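Local coordinates for folylpolyglutamate synthase (FolC) (Helicobacter pylori, PDB 6K8C), which probably adds glutamate to dihydropteroate to make dihydrofolate and then extends reduced folates with further glutamates, at the expense of ATP, at residues Lys36-Ala41 against Ala129-Lys134; Asp137-Glu142 against Asn153-Thr158. One frame throughout, in Å; residues are numbered along the deposited sequence.

Contact 1. Residues Lys36-Ala41 against Ala129-Lys134; sequences KDFKNA and AVMLAK
Phe-38 of helix 28-41 reaches across to the C-terminal end of helix 121-132, where its ring meets Val-130 and Met-131. The sulfur contact is a Met-aromatic one made at the ring edge: Met-131 SD lies 4.9 Å from the centroid of the Phe-38 ring and 81° off its normal, close to the ring plane. Its nearest ring atom is Phe-38 CE1, 3.7 Å from Met-131 SD, and Met-131 CG comes equally near that same carbon. With chi1 at -80° this CG stands anti to the carbonyl carbon, and the bend at chi2 then turns SD so that both atoms border the ring. In the fold this is helix-to-helix packing, carried here by one aromatic side chain; helix 121-132 belongs to the Mur ligase middle domain and leads towards strand 138-142 of its central sheet. Val-130 adds a carbon-to-carbon contact, its CG1 approaching obliquely to 3.7 Å from Phe-38 CE2. That branch stands anti to the valine's backbone N, which aims it at helix 28-41. Other aromatic rings also touch Phe-38: Phe-43 edge-to-face, Phe-42 with its plane turned by about 20°, and Phe-115 of helix 114-118; Leu-110 adds an aliphatic neighbour.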
loop_
_atom_site.group_PDB
_atom_site.type_symbol
_atom_site.label_atom_id
_atom_site.label_comp_id
_atom_site.label_asym_id
_atom_site.label_seq_id
_atom_site.Cartn_x
_atom_site.Cartn_y
_atom_site.Cartn_z
ATOM N N LYS A 36 -6.662 8.506 23.014
ATOM C CA LYS A 36 -6.938 9.577 23.969
ATOM C C LYS A 36 -5.830 9.674 25.009
ATOM O O LYS A 36 -5.360 10.771 25.333
ATOM C CB LYS A 36 -8.294 9.347 24.637
ATOM C CG LYS A 36 -9.161 10.598 24.736
ATOM C CD LYS A 36 -9.904 10.868 23.426
ATOM C CE LYS A 36 -10.929 11.987 23.580
ATOM N NZ LYS A 36 -12.013 11.902 22.560
ATOM N N ASP A 37 -5.386 8.526 25.530
ATOM C CA ASP A 37 -4.268 8.516 26.470
ATOM C C ASP A 37 -2.993 9.028 25.819
ATOM O O ASP A 37 -2.214 9.753 26.450
ATOM C CB ASP A 37 -4.042 7.106 27.012
ATOM C CG ASP A 37 -5.141 6.656 27.942
ATOM O OD1 ASP A 37 -6.100 7.426 28.154
ATOM O OD2 ASP A 37 -5.039 5.526 28.464
ATOM N N PHE A 38 -2.748 8.644 24.562
ATOM C CA PHE A 38 -1.560 9.125 23.864
ATOM C C PHE A 38 -1.554 10.646 23.784
ATOM O O PHE A 38 -0.528 11.290 24.037
ATOM C CB PHE A 38 -1.476 8.527 22.451
ATOM C CG PHE A 38 -0.456 9.210 21.578
ATOM C CD1 PHE A 38 0.871 8.818 21.610
ATOM C CD2 PHE A 38 -0.816 10.270 20.763
ATOM C CE1 PHE A 38 1.815 9.455 20.831
ATOM C CE2 PHE A 38 0.124 10.915 19.987
ATOM C CZ PHE A 38 1.439 10.504 20.012
ATOM N N LYS A 39 -2.689 11.236 23.401
ATOM C CA LYS A 39 -2.742 12.683 23.225
ATOM C C LYS A 39 -2.525 13.399 24.554
ATOM O O LYS A 39 -1.800 14.398 24.621
ATOM C CB LYS A 39 -4.075 13.083 22.599
ATOM C CG LYS A 39 -4.149 12.852 21.086
ATOM C CD LYS A 39 -5.449 13.385 20.516
ATOM C CE LYS A 39 -6.647 12.645 21.081
ATOM N NZ LYS A 39 -7.930 13.176 20.546
ATOM N N ASN A 40 -3.127 12.881 25.626
ATOM C CA ASN A 40 -2.875 13.424 26.958
ATOM C C ASN A 40 -1.397 13.324 27.320
ATOM O O ASN A 40 -0.779 14.312 27.733
ATOM C CB ASN A 40 -3.729 12.691 27.996
ATOM C CG ASN A 40 -5.172 13.185 28.032
ATOM O OD1 ASN A 40 -5.466 14.330 27.679
ATOM N ND2 ASN A 40 -6.075 12.323 28.483
ATOM N N ALA A 41 -0.807 12.136 27.159
ATOM C CA ALA A 41 0.573 11.942 27.595
ATOM C C ALA A 41 1.576 12.615 26.671
ATOM O O ALA A 41 2.685 12.943 27.103
ATOM C CB ALA A 41 0.895 10.450 27.704
ATOM N N ALA A 129 3.678 6.200 13.851
ATOM C CA ALA A 129 3.529 7.161 12.762
ATOM C C ALA A 129 3.216 8.554 13.295
ATOM O O ALA A 129 3.797 9.547 12.841
ATOM C CB ALA A 129 2.438 6.695 11.791
ATOM N N VAL A 130 2.298 8.649 14.261
ATOM C CA VAL A 130 1.948 9.952 14.823
ATOM C C VAL A 130 3.146 10.564 15.536
ATOM O O VAL A 130 3.390 11.773 15.438
ATOM C CB VAL A 130 0.738 9.827 15.764
ATOM C CG1 VAL A 130 0.373 11.200 16.353
ATOM C CG2 VAL A 130 -0.440 9.213 15.036
ATOM N N MET A 131 3.912 9.745 16.266
ATOM C CA MET A 131 5.109 10.250 16.934
ATOM C C MET A 131 6.113 10.780 15.918
ATOM O O MET A 131 6.687 11.864 16.091
ATOM C CB MET A 131 5.745 9.148 17.787
ATOM C CG MET A 131 5.087 8.936 19.138
ATOM S SD MET A 131 5.322 10.325 20.273
ATOM C CE MET A 131 7.099 10.293 20.479
ATOM N N LEU A 132 6.331 10.025 14.841
ATOM C CA LEU A 132 7.285 10.433 13.820
ATOM C C LEU A 132 6.839 11.677 13.067
ATOM O O LEU A 132 7.692 12.390 12.529
ATOM C CB LEU A 132 7.511 9.291 12.835
ATOM C CG LEU A 132 8.240 8.074 13.392
ATOM C CD1 LEU A 132 8.197 6.933 12.390
ATOM C CD2 LEU A 132 9.670 8.432 13.744
ATOM N N ALA A 133 5.534 11.952 13.018
ATOM C CA ALA A 133 4.991 13.075 12.261
ATOM C C ALA A 133 4.717 14.298 13.130
ATOM O O ALA A 133 4.026 15.218 12.681
ATOM C CB ALA A 133 3.708 12.652 11.541
ATOM N N LYS A 134 5.258 14.325 14.353
ATOM C CA LYS A 134 4.983 15.402 15.303
ATOM C C LYS A 134 5.171 16.786 14.688
ATOM O O LYS A 134 4.366 17.695 14.932
ATOM C CB LYS A 134 5.893 15.241 16.526
ATOM C CG LYS A 134 5.752 16.333 17.580
ATOM C CD LYS A 134 6.939 16.297 18.539
ATOM C CE LYS A 134 6.533 16.662 19.954
ATOM N NZ LYS A 134 5.770 17.939 19.999
#

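Contact 2. Residues Asp137-Glu142 against Asn153-Thr158; sequences DYLVLE and NALKKT
Leu-139 and Leu-141, two residues apart on strand 138-142, turn their side chains to the same side of the sheet and meet Leu-155 there. The strand is one of the parallel strands in the central sheet of the Mur ligase middle domain, a member of the P-loop NTPase clan, and 153-158 is the end of the connection that leads to strand 159-162. Strand 48-53 runs between those two strands in the sheet, so the connection has to pass over it.

The tight part is small and wholly apolar. One methyl of the loop leucine makes both close approaches: Leu-155 CD2 sits 3.8 Å from Leu-141 CD2 and 4.0 Å from Leu-139 CD2. The Leu-155 side chain crosses both strand leucines at about a right angle, meeting them methyl to methyl. Its chi1 of -79° sets CG anti to the carbonyl carbon and beside the backbone N, which carries the branch towards the strand. The backbones stay well apart, with the CA atoms of Leu-141 and Leu-155 9.4 Å from each other.

Beyond Leu-155 the connection is polar and more open. Lys-156 is exposed and makes a long, weak ion pair with Glu-44, whereas Lys-157 NZ is hydrogen-bonded to the carbonyl oxygen of Ala-187. Where the strand begins, Asp-137 is partly exposed and its OD2 accepts a hydrogen bond from the backbone N of Lys-75.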
loop_
_atom_site.group_PDB
_atom_site.type_symbol
_atom_site.label_atom_id
_atom_site.label_comp_id
_atom_site.label_asym_id
_atom_site.label_seq_id
_atom_site.Cartn_x
_atom_site.Cartn_y
_atom_site.Cartn_z
ATOM N N ASP A 137 3.953 18.868 8.319
ATOM C CA ASP A 137 2.826 19.666 7.860
ATOM C C ASP A 137 1.640 18.793 7.474
ATOM O O ASP A 137 0.487 19.204 7.651
ATOM C CB ASP A 137 3.251 20.533 6.673
ATOM C CG ASP A 137 4.390 21.467 7.018
ATOM O OD1 ASP A 137 4.180 22.350 7.869
ATOM O OD2 ASP A 137 5.491 21.308 6.455
ATOM N N TYR A 138 1.901 17.600 6.947
ATOM C CA TYR A 138 0.852 16.710 6.478
ATOM C C TYR A 138 1.183 15.287 6.894
ATOM O O TYR A 138 2.351 14.885 6.900
ATOM C CB TYR A 138 0.684 16.779 4.949
ATOM C CG TYR A 138 0.155 18.111 4.470
ATOM C CD1 TYR A 138 -1.211 18.345 4.371
ATOM C CD2 TYR A 138 1.025 19.141 4.126
ATOM C CE1 TYR A 138 -1.697 19.570 3.939
ATOM C CE2 TYR A 138 0.552 20.363 3.701
ATOM C CZ TYR A 138 -0.809 20.576 3.609
ATOM O OH TYR A 138 -1.284 21.799 3.177
ATOM N N LEU A 139 0.145 14.537 7.243
ATOM C CA LEU A 139 0.257 13.119 7.559
ATOM C C LEU A 139 -0.685 12.374 6.623
ATOM O O LEU A 139 -1.909 12.529 6.716
ATOM C CB LEU A 139 -0.085 12.856 9.024
ATOM C CG LEU A 139 -0.187 11.387 9.441
ATOM C CD1 LEU A 139 1.122 10.664 9.170
ATOM C CD2 LEU A 139 -0.583 11.274 10.906
ATOM N N VAL A 140 -0.118 11.613 5.693
ATOM C CA VAL A 140 -0.888 10.807 4.751
ATOM C C VAL A 140 -0.996 9.415 5.360
ATOM O O VAL A 140 -0.008 8.679 5.433
ATOM C CB VAL A 140 -0.247 10.775 3.355
ATOM C CG1 VAL A 140 -1.144 10.009 2.374
ATOM C CG2 VAL A 140 -0.029 12.197 2.835
ATOM N N LEU A 141 -2.201 9.066 5.797
ATOM C CA LEU A 141 -2.452 7.948 6.700
ATOM C C LEU A 141 -3.275 6.898 5.966
ATOM O O LEU A 141 -4.468 7.101 5.715
ATOM C CB LEU A 141 -3.185 8.446 7.946
ATOM C CG LEU A 141 -3.144 7.680 9.265
ATOM C CD1 LEU A 141 -1.757 7.719 9.874
ATOM C CD2 LEU A 141 -4.165 8.283 10.212
ATOM N N GLU A 142 -2.644 5.781 5.630
ATOM C CA GLU A 142 -3.333 4.694 4.948
ATOM C C GLU A 142 -4.079 3.836 5.959
ATOM O O GLU A 142 -3.509 3.419 6.974
ATOM C CB GLU A 142 -2.327 3.842 4.179
ATOM C CG GLU A 142 -2.930 2.764 3.308
ATOM C CD GLU A 142 -1.860 1.934 2.634
ATOM O OE1 GLU A 142 -1.689 0.759 3.018
ATOM O OE2 GLU A 142 -1.178 2.464 1.733
ATOM N N ASN A 153 -8.872 5.479 11.981
ATOM C CA ASN A 153 -10.115 6.238 12.087
ATOM C C ASN A 153 -10.156 7.149 13.305
ATOM O O ASN A 153 -10.979 8.072 13.341
ATOM C CB ASN A 153 -11.311 5.287 12.141
ATOM C CG ASN A 153 -11.860 4.975 10.775
ATOM O OD1 ASN A 153 -12.024 5.872 9.950
ATOM N ND2 ASN A 153 -12.143 3.700 10.522
ATOM N N ALA A 154 -9.308 6.910 14.307
ATOM C CA ALA A 154 -9.375 7.670 15.548
ATOM C C ALA A 154 -8.759 9.056 15.428
ATOM O O ALA A 154 -9.036 9.916 16.269
ATOM C CB ALA A 154 -8.685 6.898 16.678
ATOM N N LEU A 155 -7.931 9.290 14.418
ATOM C CA LEU A 155 -7.303 10.590 14.248
ATOM C C LEU A 155 -8.258 11.541 13.538
ATOM O O LEU A 155 -9.015 11.138 12.649
ATOM C CB LEU A 155 -6.000 10.448 13.457
ATOM C CG LEU A 155 -4.758 9.956 14.205
ATOM C CD1 LEU A 155 -4.857 8.474 14.528
ATOM C CD2 LEU A 155 -3.517 10.230 13.378
ATOM N N LYS A 156 -8.249 12.805 13.951
ATOM C CA LYS A 156 -9.057 13.796 13.254
ATOM C C LYS A 156 -8.511 13.986 11.846
ATOM O O LYS A 156 -7.296 14.020 11.631
ATOM C CB LYS A 156 -9.068 15.123 14.015
ATOM C CG LYS A 156 -10.124 15.191 15.114
ATOM C CD LYS A 156 -9.995 16.462 15.941
ATOM C CE LYS A 156 -10.628 16.293 17.315
ATOM N NZ LYS A 156 -10.391 17.481 18.183
ATOM N N LYS A 157 -9.411 14.090 10.879
ATOM C CA LYS A 157 -9.030 14.080 9.477
ATOM C C LYS A 157 -9.376 15.408 8.823
ATOM O O LYS A 157 -10.454 15.967 9.048
ATOM C CB LYS A 157 -9.710 12.930 8.730
ATOM C CG LYS A 157 -11.213 12.865 8.903
ATOM C CD LYS A 157 -11.805 11.757 8.050
ATOM C CE LYS A 157 -11.341 10.393 8.532
ATOM N NZ LYS A 157 -12.340 9.762 9.432
ATOM N N THR A 158 -8.440 15.913 8.027
ATOM C CA THR A 158 -8.720 17.040 7.147
ATOM C C THR A 158 -9.418 16.581 5.874
ATOM O O THR A 158 -10.322 17.259 5.371
ATOM C CB THR A 158 -7.412 17.751 6.804
ATOM O OG1 THR A 158 -6.708 18.057 8.011
ATOM C CG2 THR A 158 -7.669 19.028 6.020
#

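Contact 1 is complete in the chain before contact 2 begins, and helix 121-132 and strand 138-142, which contribute one segment to each, follow one another in the chain. The centres of the two contacts are about 12 Å apart, and the two meet directly. Val-130 bridges them: while its CG1 serves contact 1, its CG2 is 3.6 Å from Leu-155 CD2. A second touch joins Ala-133 CB to Leu-139 CD1 at 4.0 Å. An apolar chain of contacts thus runs from Leu-139 and Leu-141 on the central sheet of the middle domain through Leu-155 and Val-130 to Phe-38 of helix 28-41, which precedes strand 48-53.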